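Local coordinates for uncharacterized protein TP-0789 domain-containing protein (Nitrosomonas europaea ATCC 19718, PDB 3BUU) that is of unknown function but belongs to the LolA superfamily, whose characterised members include periplasmic lipoprotein carriers, and may likewise bind a lipidated or hydrophobic partner, at residues N55-I60 with K218-D223; Q47-G52 with K211-P216; G99-G104 with S203-S208; N29-T34 with E41-Y46. All coordinates share one frame; numbering follows the deposited sequence.

The four contacts lie on or beside the neighbouring antiparallel strands 55-62, 39-51, 26-36 and 202-212. Contact 4 closes first along the chain, as a hairpin of strands 26-36 and 39-51. Contacts 1 and 2 then alternate their segments, and both bring the tail after strand 202-212 back across those strands; contact 3 is nested inside the loops they close. Contacts 1 and 2 touch, with centres about 10 Å apart, and the centres of contacts 3 and 4 are closer still, about 7 Å, joined by Ser203 and Thr34. Contact 1 lies about 20 Å from contact 4 and 19 Å from contact 3 between centres: the tail packs on strands 55-62 and 39-51, segment 99-104 on strand 202-212.

Contact 1: residues N55-I60 with K218-D223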
loop_
_atom_site.group_PDB
_atom_site.type_symbol
_atom_site.label_atom_id
_atom_site.label_comp_id
_atom_site.label_asym_id
_atom_site.label_seq_id
_atom_site.Cartn_x
_atom_site.Cartn_y
_atom_site.Cartn_z
ATOM N N ASN A 55 -0.290 -6.734 11.543
ATOM C CA ASN A 55 -1.365 -7.630 11.117
ATOM C C ASN A 55 -2.284 -6.909 10.180
ATOM O O ASN A 55 -2.540 -5.729 10.336
ATOM C CB ASN A 55 -2.231 -8.105 12.310
ATOM C CG ASN A 55 -1.536 -9.080 13.169
ATOM O OD1 ASN A 55 -1.178 -8.750 14.272
ATOM N ND2 ASN A 55 -1.317 -10.283 12.672
ATOM N N SER A 56 -2.860 -7.651 9.221
ATOM C CA SER A 56 -3.934 -7.116 8.440
ATOM C C SER A 56 -4.682 -8.276 7.804
ATOM O O SER A 56 -4.176 -9.413 7.722
ATOM C CB SER A 56 -3.452 -6.148 7.385
ATOM O OG SER A 56 -2.660 -6.812 6.436
ATOM N N ILE A 57 -5.894 -7.971 7.363
ATOM C CA ILE A 57 -6.681 -8.874 6.526
ATOM C C ILE A 57 -7.158 -8.087 5.329
ATOM O O ILE A 57 -7.677 -6.968 5.474
ATOM C CB ILE A 57 -7.892 -9.425 7.298
ATOM C CG1 ILE A 57 -7.422 -10.386 8.386
ATOM C CG2 ILE A 57 -8.886 -10.115 6.359
ATOM C CD1 ILE A 57 -8.441 -10.695 9.467
ATOM N N VAL A 58 -6.996 -8.672 4.147
ATOM C CA VAL A 58 -7.456 -8.069 2.908
ATOM C C VAL A 58 -8.435 -9.044 2.277
ATOM O O VAL A 58 -8.062 -10.160 1.918
ATOM C CB VAL A 58 -6.294 -7.799 1.954
ATOM C CG1 VAL A 58 -6.806 -7.217 0.629
ATOM C CG2 VAL A 58 -5.282 -6.817 2.608
HETATM N N MSE A 59 -9.674 -8.605 2.134
HETATM C CA MSE A 59 -10.741 -9.504 1.612
HETATM C C MSE A 59 -11.247 -8.974 0.283
HETATM O O MSE A 59 -11.650 -7.848 0.210
HETATM C CB MSE A 59 -11.890 -9.526 2.601
HETATM C CG MSE A 59 -11.583 -10.331 3.872
HETATM SE SE MSE A 59 -12.841 -10.282 5.303
HETATM C CE MSE A 59 -13.885 -8.751 4.783
ATOM N N ILE A 60 -11.183 -9.796 -0.764
ATOM C CA ILE A 60 -11.651 -9.393 -2.097
ATOM C C ILE A 60 -13.150 -9.496 -2.180
ATOM O O ILE A 60 -13.737 -10.508 -1.788
ATOM C CB ILE A 60 -11.014 -10.167 -3.236
ATOM C CG1 ILE A 60 -11.427 -9.573 -4.596
ATOM C CG2 ILE A 60 -11.330 -11.585 -3.144
ATOM C CD1 ILE A 60 -10.442 -9.795 -5.655
ATOM N N LYS A 218 -6.839 -11.838 18.144
ATOM C CA LYS A 218 -7.442 -13.103 17.889
ATOM C C LYS A 218 -8.222 -13.223 16.581
ATOM O O LYS A 218 -8.582 -14.298 16.208
ATOM C CB LYS A 218 -8.343 -13.470 19.095
ATOM C CG LYS A 218 -7.567 -13.843 20.358
ATOM C CD LYS A 218 -8.460 -13.999 21.648
ATOM C CE LYS A 218 -7.649 -14.213 22.919
ATOM N NZ LYS A 218 -6.628 -15.277 22.685
ATOM N N ILE A 219 -8.468 -12.146 15.852
ATOM C CA ILE A 219 -9.057 -12.294 14.501
ATOM C C ILE A 219 -8.022 -12.654 13.449
ATOM O O ILE A 219 -8.379 -13.080 12.348
ATOM C CB ILE A 219 -9.899 -11.064 13.994
ATOM C CG1 ILE A 219 -9.017 -9.853 13.618
ATOM C CG2 ILE A 219 -10.987 -10.739 14.997
ATOM C CD1 ILE A 219 -9.832 -8.724 12.946
ATOM N N PHE A 220 -6.732 -12.506 13.761
ATOM C CA PHE A 220 -5.702 -12.668 12.735
ATOM C C PHE A 220 -5.253 -14.110 12.716
ATOM O O PHE A 220 -4.116 -14.438 13.059
ATOM C CB PHE A 220 -4.599 -11.658 12.978
ATOM C CG PHE A 220 -5.068 -10.254 12.772
ATOM C CD1 PHE A 220 -5.344 -9.789 11.481
ATOM C CD2 PHE A 220 -5.294 -9.422 13.847
ATOM C CE1 PHE A 220 -5.808 -8.487 11.298
ATOM C CE2 PHE A 220 -5.750 -8.146 13.680
ATOM C CZ PHE A 220 -6.008 -7.658 12.401
ATOM N N THR A 221 -6.185 -14.993 12.315
ATOM C CA THR A 221 -5.951 -16.451 12.289
ATOM C C THR A 221 -6.636 -17.067 11.073
ATOM O O THR A 221 -7.583 -16.528 10.517
ATOM C CB THR A 221 -6.547 -17.146 13.510
ATOM O OG1 THR A 221 -7.976 -17.139 13.392
ATOM C CG2 THR A 221 -6.071 -16.525 14.816
ATOM N N LYS A 222 -6.135 -18.243 10.693
ATOM C CA LYS A 222 -6.744 -19.018 9.633
ATOM C C LYS A 222 -8.179 -19.411 9.933
ATOM O O LYS A 222 -9.020 -19.373 9.059
ATOM C CB LYS A 222 -5.897 -20.256 9.350
ATOM C CG LYS A 222 -4.466 -19.944 8.951
ATOM C CD LYS A 222 -3.718 -21.253 8.701
ATOM C CE LYS A 222 -2.242 -21.011 8.430
ATOM N NZ LYS A 222 -1.544 -22.291 8.105
ATOM N N ASP A 223 -8.484 -19.659 11.204
ATOM C CA ASP A 223 -9.844 -20.038 11.577
ATOM C C ASP A 223 -10.844 -18.913 11.363
ATOM O O ASP A 223 -11.971 -19.158 10.935
ATOM C CB ASP A 223 -9.893 -20.515 13.019
ATOM C CG ASP A 223 -9.279 -21.866 13.187
ATOM O OD1 ASP A 223 -9.370 -22.700 12.253
ATOM O OD2 ASP A 223 -8.679 -22.088 14.255
#
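Asn55 lays its side chain flat on the ring of Phe220, an amide-on-aromatic stack with no hydrogen bond between the two. CB sits almost exactly over the middle of the ring, 3.4 Å from Asn55 CB to the Phe220 ring centroid and 5° off the normal, and the amide plane tilts only 18° from the ring. ND2 of Asn55 continues past the ring to lie 3.6 Å from Phe220 CB, while donating a hydrogen bond to Met73 O on the adjacent strand, which probably helps hold the amide flat. From the other face the preceding residue closes in, with Ile219 CG1 3.6 Å above the Phe220 ring plane. Phe220 is the centre of an inverse gamma turn in the tail after strand 202-212, which here rests on strand 55-62 of the LolA-like fold. Its CG, anti to the carbonyl carbon (chi1 -66°), is set against Asn55. Ile57 adds its CG1, 3.8 Å from Phe220 CD1, and its CD1 meets Ile219 CD1 at 4.2 Å. An alanine at Phe220 would probably open a gap between tail and strand, leaving Asn55 CB and Ile57 CG1 without their aromatic partner. The ring also packs on Leu72 and Lys51.

Contact 2: residues Q47-G52 with K211-P216; sequences QVLSKG and KLRDLP
Leu215 and Lys51 carry a mixed apolar and polar contact, where the chain, having left strand 202-212, swings over strand 26-36 to lie against strand 39-51. Leu215 is buried, against Leu49 and Ser50. Its CD2 approaches Leu49 CB at 4.1 Å, and its CD1 reaches the strand backbone, 3.4 Å from Ser50 O, so one isopropyl group straddles a side chain and a peptide. Beyond it, Lys51 reaches out to the tail: CG stands anti to the backbone N (chi1 -166°) and the chain runs on extended, until NZ donates to Leu215 O at 2.9 Å, almost in line with that carbonyl (C=O...N 167°). A water links Lys51 NZ weakly to Asp214 OD1, and Glu54 is a further, long and weak, ion-pair partner for the ammonium. At the other end Arg213 passes Leu49 obliquely, its NH1 3.9 Å from Leu49 CD2. That same nitrogen hydrogen-bonds Gln27 OE1 on the intervening strand. Arg213 NH1 also donates a hydrogen bond to a water 3.3 Å away, which in turn donates to Gln47 OE1. Arg213 and its water thus link the tail to strands 26-36 and 39-51. The arrangement is that of a C-terminal extension packed across neighbouring antiparallel strands, here in a LolA-like fold.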
loop_
_atom_site.group_PDB
_atom_site.type_symbol
_atom_site.label_atom_id
_atom_site.label_comp_id
_atom_site.label_asym_id
_atom_site.label_seq_id
_atom_site.Cartn_x
_atom_site.Cartn_y
_atom_site.Cartn_z
ATOM N N GLN A 47 -11.949 -5.105 0.983
ATOM C CA GLN A 47 -12.094 -4.544 2.306
ATOM C C GLN A 47 -10.819 -4.868 3.058
ATOM O O GLN A 47 -10.384 -6.024 3.069
ATOM C CB GLN A 47 -13.280 -5.158 3.055
ATOM C CG GLN A 47 -13.376 -4.534 4.478
ATOM C CD GLN A 47 -14.258 -5.280 5.452
ATOM O OE1 GLN A 47 -13.816 -6.239 6.089
ATOM N NE2 GLN A 47 -15.479 -4.811 5.623
ATOM N N VAL A 48 -10.240 -3.864 3.712
ATOM C CA VAL A 48 -8.976 -4.012 4.428
ATOM C C VAL A 48 -9.195 -3.749 5.912
ATOM O O VAL A 48 -9.777 -2.716 6.273
ATOM C CB VAL A 48 -7.934 -3.034 3.874
ATOM C CG1 VAL A 48 -6.627 -3.207 4.623
ATOM C CG2 VAL A 48 -7.732 -3.306 2.389
ATOM N N LEU A 49 -8.721 -4.680 6.749
ATOM C CA LEU A 49 -8.666 -4.498 8.212
ATOM C C LEU A 49 -7.167 -4.331 8.489
ATOM O O LEU A 49 -6.404 -5.271 8.347
ATOM C CB LEU A 49 -9.213 -5.742 8.895
ATOM C CG LEU A 49 -10.667 -6.068 8.561
ATOM C CD1 LEU A 49 -11.098 -7.346 9.299
ATOM C CD2 LEU A 49 -11.584 -4.911 8.893
ATOM N N SER A 50 -6.776 -3.128 8.886
ATOM C CA SER A 50 -5.386 -2.756 9.011
ATOM C C SER A 50 -4.977 -2.510 10.470
ATOM O O SER A 50 -5.548 -1.636 11.147
ATOM C CB SER A 50 -5.136 -1.504 8.211
ATOM O OG SER A 50 -3.839 -0.982 8.399
ATOM N N LYS A 51 -3.961 -3.245 10.936
ATOM C CA LYS A 51 -3.423 -3.093 12.243
ATOM C C LYS A 51 -1.911 -2.843 12.138
ATOM O O LYS A 51 -1.076 -3.687 12.463
ATOM C CB LYS A 51 -3.775 -4.284 13.126
ATOM C CG LYS A 51 -3.532 -4.030 14.581
ATOM C CD LYS A 51 -4.024 -5.199 15.416
ATOM C CE LYS A 51 -3.921 -4.874 16.869
ATOM N NZ LYS A 51 -4.265 -6.124 17.623
ATOM N N GLY A 52 -1.591 -1.679 11.587
ATOM C CA GLY A 52 -0.214 -1.286 11.366
ATOM C C GLY A 52 0.478 -2.238 10.409
ATOM O O GLY A 52 -0.108 -2.803 9.509
ATOM N N LYS A 211 -12.545 4.035 8.614
ATOM C CA LYS A 211 -13.092 4.219 9.953
ATOM C C LYS A 211 -12.219 3.460 10.920
ATOM O O LYS A 211 -11.694 2.371 10.628
ATOM C CB LYS A 211 -14.522 3.735 10.018
ATOM C CG LYS A 211 -14.667 2.312 9.737
ATOM C CD LYS A 211 -16.109 1.916 9.595
ATOM C CE LYS A 211 -16.668 2.275 8.269
ATOM N NZ LYS A 211 -18.088 1.841 8.148
ATOM N N LEU A 212 -12.079 4.019 12.123
ATOM C CA LEU A 212 -11.314 3.312 13.161
ATOM C C LEU A 212 -12.086 2.096 13.622
ATOM O O LEU A 212 -13.323 2.096 13.628
ATOM C CB LEU A 212 -11.001 4.277 14.310
ATOM C CG LEU A 212 -10.046 5.413 13.852
ATOM C CD1 LEU A 212 -9.863 6.468 14.922
ATOM C CD2 LEU A 212 -8.736 4.969 13.290
ATOM N N ARG A 213 -11.379 1.039 13.979
ATOM C CA ARG A 213 -12.049 -0.206 14.349
ATOM C C ARG A 213 -11.136 -0.950 15.280
ATOM O O ARG A 213 -9.952 -1.022 15.000
ATOM C CB ARG A 213 -12.305 -1.077 13.083
ATOM C CG ARG A 213 -13.078 -2.311 13.406
ATOM C CD ARG A 213 -13.734 -3.008 12.268
ATOM N NE ARG A 213 -14.303 -4.265 12.757
ATOM C CZ ARG A 213 -14.884 -5.171 11.988
ATOM N NH1 ARG A 213 -14.995 -4.950 10.687
ATOM N NH2 ARG A 213 -15.322 -6.310 12.509
ATOM N N ASP A 214 -11.675 -1.549 16.329
ATOM C CA ASP A 214 -10.890 -2.412 17.193
ATOM C C ASP A 214 -10.638 -3.746 16.497
ATOM O O ASP A 214 -11.581 -4.413 16.032
ATOM C CB ASP A 214 -11.644 -2.609 18.512
ATOM C CG ASP A 214 -10.816 -3.297 19.558
ATOM O OD1 ASP A 214 -9.573 -3.323 19.467
ATOM O OD2 ASP A 214 -11.411 -3.733 20.533
ATOM N N LEU A 215 -9.377 -4.137 16.396
ATOM C CA LEU A 215 -9.015 -5.351 15.684
ATOM C C LEU A 215 -8.249 -6.251 16.636
ATOM O O LEU A 215 -7.019 -6.150 16.752
ATOM C CB LEU A 215 -8.177 -5.035 14.436
ATOM C CG LEU A 215 -8.914 -4.140 13.403
ATOM C CD1 LEU A 215 -7.923 -3.760 12.297
ATOM C CD2 LEU A 215 -10.109 -4.837 12.817
ATOM N N PRO A 216 -8.965 -7.117 17.353
ATOM C CA PRO A 216 -8.293 -7.982 18.312
ATOM C C PRO A 216 -7.278 -8.869 17.659
ATOM O O PRO A 216 -7.467 -9.387 16.543
ATOM C CB PRO A 216 -9.447 -8.812 18.904
ATOM C CG PRO A 216 -10.657 -8.043 18.653
ATOM C CD PRO A 216 -10.419 -7.369 17.302
HETATM O O HOH W 1 -15.073 -7.316 8.454
HETATM O O HOH W 2 -6.351 -4.428 19.672
#

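Contact 3: residues G99-G104 with S203-S208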
loop_
_atom_site.group_PDB
_atom_site.type_symbol
_atom_site.label_atom_id
_atom_site.label_comp_id
_atom_site.label_asym_id
_atom_site.label_seq_id
_atom_site.Cartn_x
_atom_site.Cartn_y
_atom_site.Cartn_z
ATOM N N GLY A 99 -2.902 -5.670 -11.375
ATOM C CA GLY A 99 -2.384 -4.511 -12.058
ATOM C C GLY A 99 -1.006 -4.132 -11.553
ATOM O O GLY A 99 -0.142 -4.995 -11.454
ATOM N N GLN A 100 -0.831 -2.856 -11.256
ATOM C CA GLN A 100 0.429 -2.326 -10.789
ATOM C C GLN A 100 0.535 -2.305 -9.273
ATOM O O GLN A 100 1.383 -1.605 -8.739
ATOM C CB GLN A 100 0.618 -0.911 -11.358
ATOM C CG GLN A 100 0.788 -0.926 -12.844
ATOM C CD GLN A 100 2.032 -1.688 -13.224
ATOM O OE1 GLN A 100 3.116 -1.337 -12.807
ATOM N NE2 GLN A 100 1.886 -2.726 -14.062
ATOM N N VAL A 101 -0.322 -3.078 -8.585
ATOM C CA VAL A 101 -0.401 -3.076 -7.131
ATOM C C VAL A 101 0.210 -4.342 -6.585
ATOM O O VAL A 101 -0.171 -5.449 -7.007
ATOM C CB VAL A 101 -1.857 -2.921 -6.693
ATOM C CG1 VAL A 101 -1.938 -2.768 -5.173
ATOM C CG2 VAL A 101 -2.505 -1.696 -7.384
ATOM N N ALA A 102 1.162 -4.210 -5.665
ATOM C CA ALA A 102 1.784 -5.351 -4.965
ATOM C C ALA A 102 0.928 -5.679 -3.735
ATOM O O ALA A 102 0.247 -4.824 -3.181
ATOM C CB ALA A 102 3.163 -4.986 -4.540
ATOM N N ASN A 103 1.036 -6.912 -3.249
ATOM C CA ASN A 103 0.340 -7.284 -2.014
ATOM C C ASN A 103 0.618 -6.302 -0.880
ATOM O O ASN A 103 -0.297 -5.883 -0.177
ATOM C CB ASN A 103 0.761 -8.688 -1.605
ATOM C CG ASN A 103 0.174 -9.763 -2.503
ATOM O OD1 ASN A 103 -0.922 -9.608 -3.030
ATOM N ND2 ASN A 103 0.914 -10.854 -2.660
ATOM N N GLY A 104 1.883 -5.918 -0.693
ATOM C CA GLY A 104 2.222 -5.027 0.404
ATOM C C GLY A 104 1.640 -3.637 0.236
ATOM O O GLY A 104 1.450 -2.954 1.254
ATOM N N SER A 203 -2.834 1.703 -12.581
ATOM C CA SER A 203 -3.837 1.320 -11.608
ATOM C C SER A 203 -4.202 2.493 -10.759
ATOM O O SER A 203 -3.332 3.191 -10.218
ATOM C CB SER A 203 -3.287 0.211 -10.692
ATOM O OG SER A 203 -2.974 -0.975 -11.420
ATOM N N VAL A 204 -5.504 2.744 -10.653
ATOM C CA VAL A 204 -6.047 3.836 -9.860
ATOM C C VAL A 204 -6.725 3.218 -8.649
ATOM O O VAL A 204 -7.709 2.467 -8.788
ATOM C CB VAL A 204 -7.002 4.731 -10.686
ATOM C CG1 VAL A 204 -7.578 5.836 -9.829
ATOM C CG2 VAL A 204 -6.288 5.286 -11.914
ATOM N N LEU A 205 -6.214 3.546 -7.460
ATOM C CA LEU A 205 -6.715 3.035 -6.177
ATOM C C LEU A 205 -7.488 4.111 -5.477
ATOM O O LEU A 205 -6.927 5.169 -5.188
ATOM C CB LEU A 205 -5.556 2.611 -5.251
ATOM C CG LEU A 205 -4.675 1.465 -5.714
ATOM C CD1 LEU A 205 -3.685 1.895 -6.784
ATOM C CD2 LEU A 205 -3.944 0.897 -4.550
ATOM N N ASP A 206 -8.773 3.860 -5.205
ATOM C CA ASP A 206 -9.590 4.809 -4.481
ATOM C C ASP A 206 -10.008 4.219 -3.146
ATOM O O ASP A 206 -10.558 3.095 -3.065
ATOM C CB ASP A 206 -10.841 5.150 -5.295
ATOM C CG ASP A 206 -10.521 6.068 -6.463
ATOM O OD1 ASP A 206 -9.848 7.111 -6.244
ATOM O OD2 ASP A 206 -10.927 5.782 -7.597
ATOM N N TYR A 207 -9.767 4.994 -2.098
ATOM C CA TYR A 207 -9.999 4.603 -0.708
ATOM C C TYR A 207 -11.258 5.235 -0.220
ATOM O O TYR A 207 -11.406 6.448 -0.389
ATOM C CB TYR A 207 -8.836 5.027 0.203
ATOM C CG TYR A 207 -7.612 4.280 -0.115
ATOM C CD1 TYR A 207 -7.237 3.218 0.659
ATOM C CD2 TYR A 207 -6.814 4.628 -1.236
ATOM C CE1 TYR A 207 -6.052 2.469 0.335
ATOM C CE2 TYR A 207 -5.673 3.919 -1.564
ATOM C CZ TYR A 207 -5.317 2.835 -0.807
ATOM O OH TYR A 207 -4.165 2.158 -1.156
ATOM N N SER A 208 -12.139 4.469 0.425
ATOM C CA SER A 208 -13.428 5.011 0.899
ATOM C C SER A 208 -13.790 4.371 2.212
ATOM O O SER A 208 -13.339 3.270 2.563
ATOM C CB SER A 208 -14.491 4.810 -0.163
ATOM O OG SER A 208 -14.729 3.469 -0.403
#
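Val101 and Leu205 meet tip to tip, CG2 of Val101 standing 3.8 Å from CD1 of Leu205. The valine comes from the short strand 101-102, the leucine from strand 202-212, and neither lies alongside the other. The two leucine methyls and CG all come close to Val101 CG2, so a single valine branch meets the whole end of the leucine. The same CG2 also brushes Ser203 CB, at 3.9 Å. Val101 CG2 is anti to its own carbonyl carbon because CG1 takes the place anti to the backbone N (chi1 -174°), and this puts one branch over both strand residues. Ile32 of the next strand and Ile106 of helix 103-107 touch both Val101 and Leu205, making this part of the apolar packing between the sheet and the segment carrying that helix.

Beside this apolar pair stands Ser203, turned toward the backbone of the loop. Its OG accepts the N-H of Gln100 at 2.9 Å in a nearly straight bond, 175° at the hydrogen, and comes within 3.6 Å of Gly99 CA. A beta carbon on Gly99 would fall against that oxygen. The Gln100 side chain turns aside, its NE2 bonded to Glu201.

OG of Ser203 is also hydrogen-bonded to Thr34 OG1. A buried hydroxyl is thus gripped by a peptide N-H and a second hydroxyl, which should fix its rotation and tie the loop to strand 202-212 and, through the hydroxyl, to Thr34 of strand 26-36, beside the apolar Val101-Leu205 pair.

Contact 4: residues N29-T34 with E41-Y46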
loop_
_atom_site.group_PDB
_atom_site.type_symbol
_atom_site.label_atom_id
_atom_site.label_comp_id
_atom_site.label_asym_id
_atom_site.label_seq_id
_atom_site.Cartn_x
_atom_site.Cartn_y
_atom_site.Cartn_z
ATOM N N ASN A 29 -12.206 0.617 2.588
ATOM C CA ASN A 29 -12.492 -0.046 1.304
ATOM C C ASN A 29 -11.582 0.513 0.235
ATOM O O ASN A 29 -11.336 1.716 0.188
ATOM C CB ASN A 29 -13.962 0.172 0.897
ATOM C CG ASN A 29 -14.927 -0.307 1.962
ATOM O OD1 ASN A 29 -14.690 -1.294 2.671
ATOM N ND2 ASN A 29 -16.015 0.414 2.098
ATOM N N VAL A 30 -11.117 -0.375 -0.639
ATOM C CA VAL A 30 -10.233 0.013 -1.732
ATOM C C VAL A 30 -10.758 -0.505 -3.048
ATOM O O VAL A 30 -10.999 -1.716 -3.178
ATOM C CB VAL A 30 -8.788 -0.537 -1.517
ATOM C CG1 VAL A 30 -7.841 0.127 -2.520
ATOM C CG2 VAL A 30 -8.323 -0.283 -0.071
ATOM N N ALA A 31 -10.948 0.392 -4.006
ATOM C CA ALA A 31 -11.353 0.013 -5.361
ATOM C C ALA A 31 -10.135 0.229 -6.248
ATOM O O ALA A 31 -9.481 1.260 -6.126
ATOM C CB ALA A 31 -12.477 0.892 -5.846
ATOM N N ILE A 32 -9.806 -0.738 -7.081
ATOM C CA ILE A 32 -8.618 -0.649 -7.918
ATOM C C ILE A 32 -9.077 -0.858 -9.361
ATOM O O ILE A 32 -9.613 -1.912 -9.713
ATOM C CB ILE A 32 -7.553 -1.678 -7.572
ATOM C CG1 ILE A 32 -7.236 -1.592 -6.083
ATOM C CG2 ILE A 32 -6.331 -1.485 -8.452
ATOM C CD1 ILE A 32 -6.103 -2.564 -5.615
ATOM N N ARG A 33 -8.860 0.157 -10.190
ATOM C CA ARG A 33 -9.206 0.124 -11.615
ATOM C C ARG A 33 -7.903 0.193 -12.387
ATOM O O ARG A 33 -7.206 1.205 -12.339
ATOM C CB ARG A 33 -10.086 1.336 -11.953
ATOM C CG ARG A 33 -11.453 1.344 -11.257
ATOM C CD ARG A 33 -12.374 2.531 -11.618
ATOM N NE ARG A 33 -13.753 2.356 -11.150
ATOM C CZ ARG A 33 -14.145 2.541 -9.890
ATOM N NH1 ARG A 33 -13.276 2.926 -8.946
ATOM N NH2 ARG A 33 -15.421 2.348 -9.577
ATOM N N THR A 34 -7.600 -0.856 -13.145
ATOM C CA THR A 34 -6.380 -0.906 -13.933
ATOM C C THR A 34 -6.727 -0.913 -15.402
ATOM O O THR A 34 -7.625 -1.670 -15.806
ATOM C CB THR A 34 -5.568 -2.153 -13.621
ATOM O OG1 THR A 34 -5.205 -2.153 -12.232
ATOM C CG2 THR A 34 -4.324 -2.260 -14.436
ATOM N N GLU A 41 -8.578 -4.049 -17.175
ATOM C CA GLU A 41 -8.943 -5.092 -16.227
ATOM C C GLU A 41 -10.366 -4.832 -15.735
ATOM O O GLU A 41 -10.810 -3.677 -15.718
ATOM C CB GLU A 41 -7.939 -5.093 -15.050
ATOM C CG GLU A 41 -6.445 -5.221 -15.448
ATOM C CD GLU A 41 -6.115 -6.500 -16.184
ATOM O OE1 GLU A 41 -6.731 -7.538 -15.862
ATOM O OE2 GLU A 41 -5.247 -6.470 -17.097
ATOM N N ASP A 42 -11.063 -5.887 -15.303
ATOM C CA ASP A 42 -12.275 -5.729 -14.522
ATOM C C ASP A 42 -11.950 -4.931 -13.250
ATOM O O ASP A 42 -10.815 -4.898 -12.779
ATOM C CB ASP A 42 -12.771 -7.101 -14.082
ATOM C CG ASP A 42 -13.174 -7.994 -15.237
ATOM O OD1 ASP A 42 -13.602 -7.483 -16.302
ATOM O OD2 ASP A 42 -13.064 -9.223 -15.059
ATOM N N LEU A 43 -12.935 -4.279 -12.656
ATOM C CA LEU A 43 -12.668 -3.525 -11.414
ATOM C C LEU A 43 -12.407 -4.548 -10.281
ATOM O O LEU A 43 -13.055 -5.578 -10.271
ATOM C CB LEU A 43 -13.900 -2.669 -11.102
ATOM C CG LEU A 43 -14.146 -2.162 -9.679
ATOM C CD1 LEU A 43 -13.203 -1.076 -9.290
ATOM C CD2 LEU A 43 -15.565 -1.653 -9.516
ATOM N N TYR A 44 -11.463 -4.275 -9.384
ATOM C CA TYR A 44 -11.265 -5.067 -8.193
ATOM C C TYR A 44 -11.664 -4.230 -6.994
ATOM O O TYR A 44 -11.432 -3.006 -6.969
ATOM C CB TYR A 44 -9.787 -5.478 -8.066
ATOM C CG TYR A 44 -9.379 -6.663 -8.928
ATOM C CD1 TYR A 44 -9.044 -7.852 -8.333
ATOM C CD2 TYR A 44 -9.412 -6.625 -10.334
ATOM C CE1 TYR A 44 -8.683 -8.971 -9.075
ATOM C CE2 TYR A 44 -9.061 -7.736 -11.095
ATOM C CZ TYR A 44 -8.708 -8.909 -10.450
ATOM O OH TYR A 44 -8.390 -10.031 -11.193
ATOM N N ARG A 45 -12.273 -4.859 -6.000
ATOM C CA ARG A 45 -12.575 -4.157 -4.756
ATOM C C ARG A 45 -12.208 -5.023 -3.582
ATOM O O ARG A 45 -12.345 -6.266 -3.661
ATOM C CB ARG A 45 -14.068 -3.809 -4.681
ATOM C CG ARG A 45 -14.585 -2.821 -5.701
ATOM C CD ARG A 45 -15.981 -2.369 -5.265
ATOM N NE ARG A 45 -16.705 -1.681 -6.323
ATOM C CZ ARG A 45 -16.746 -0.360 -6.444
ATOM N NH1 ARG A 45 -16.075 0.405 -5.591
ATOM N NH2 ARG A 45 -17.434 0.206 -7.426
ATOM N N TYR A 46 -11.753 -4.365 -2.513
ATOM C CA TYR A 46 -11.274 -5.039 -1.322
ATOM C C TYR A 46 -11.779 -4.344 -0.089
ATOM O O TYR A 46 -11.957 -3.132 -0.074
ATOM C CB TYR A 46 -9.737 -4.981 -1.243
ATOM C CG TYR A 46 -9.057 -5.604 -2.443
ATOM C CD1 TYR A 46 -8.672 -6.922 -2.445
ATOM C CD2 TYR A 46 -8.799 -4.846 -3.597
ATOM C CE1 TYR A 46 -8.061 -7.487 -3.549
ATOM C CE2 TYR A 46 -8.169 -5.416 -4.693
ATOM C CZ TYR A 46 -7.815 -6.714 -4.660
ATOM O OH TYR A 46 -7.206 -7.276 -5.756
HETATM O O HOH W 3 -8.859 -3.292 -12.123
#
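Ile32 pushes its CD1 against the ring of Tyr46, 3.6 Å from CE2, an oblique approach that is neither over the face nor at the edge. With CG1 beside the backbone N (chi1 -53°), the isoleucine can reach diagonally, past its direct partner Tyr44, to the tyrosine two residues further on. At the rim of the Tyr46 ring, CD2 lies 3.8 Å from Val30 O. An alanine in place of Tyr46 would probably open a hollow beside Ile32 CD1 and take away the surface on which Val58, Ile60 and Leu97 pack.

The backbones form a beta hairpin of strands 26-36 and 39-51, antiparallel with their axes 164° apart. Val30 with Tyr46 and Ile32 with Tyr44 are hydrogen-bonded pairs, each held by two N-H...O bonds. Between them Ala31 and Arg45 make a non-hydrogen-bonded pair, and on this opposite face the small alanine is the hollow: Arg45 NH1 settles 3.6 Å from Ala31 CB, while Leu43 CD1 comes in from another side at 4.0 Å from Ala31 CB. Arg45 NE holds a salt bridge to Glu62. Leu43 CD1 also fits against Ile32 O, at 3.7 Å.

Toward the turn a water sits between the chains, bonded to Ile32 O, Thr34 N and Asp42 O. Past it, Glu41 N bonds Thr34 O, and the two side chains run side by side, Thr34 CB resting 3.7 Å from Glu41 CG.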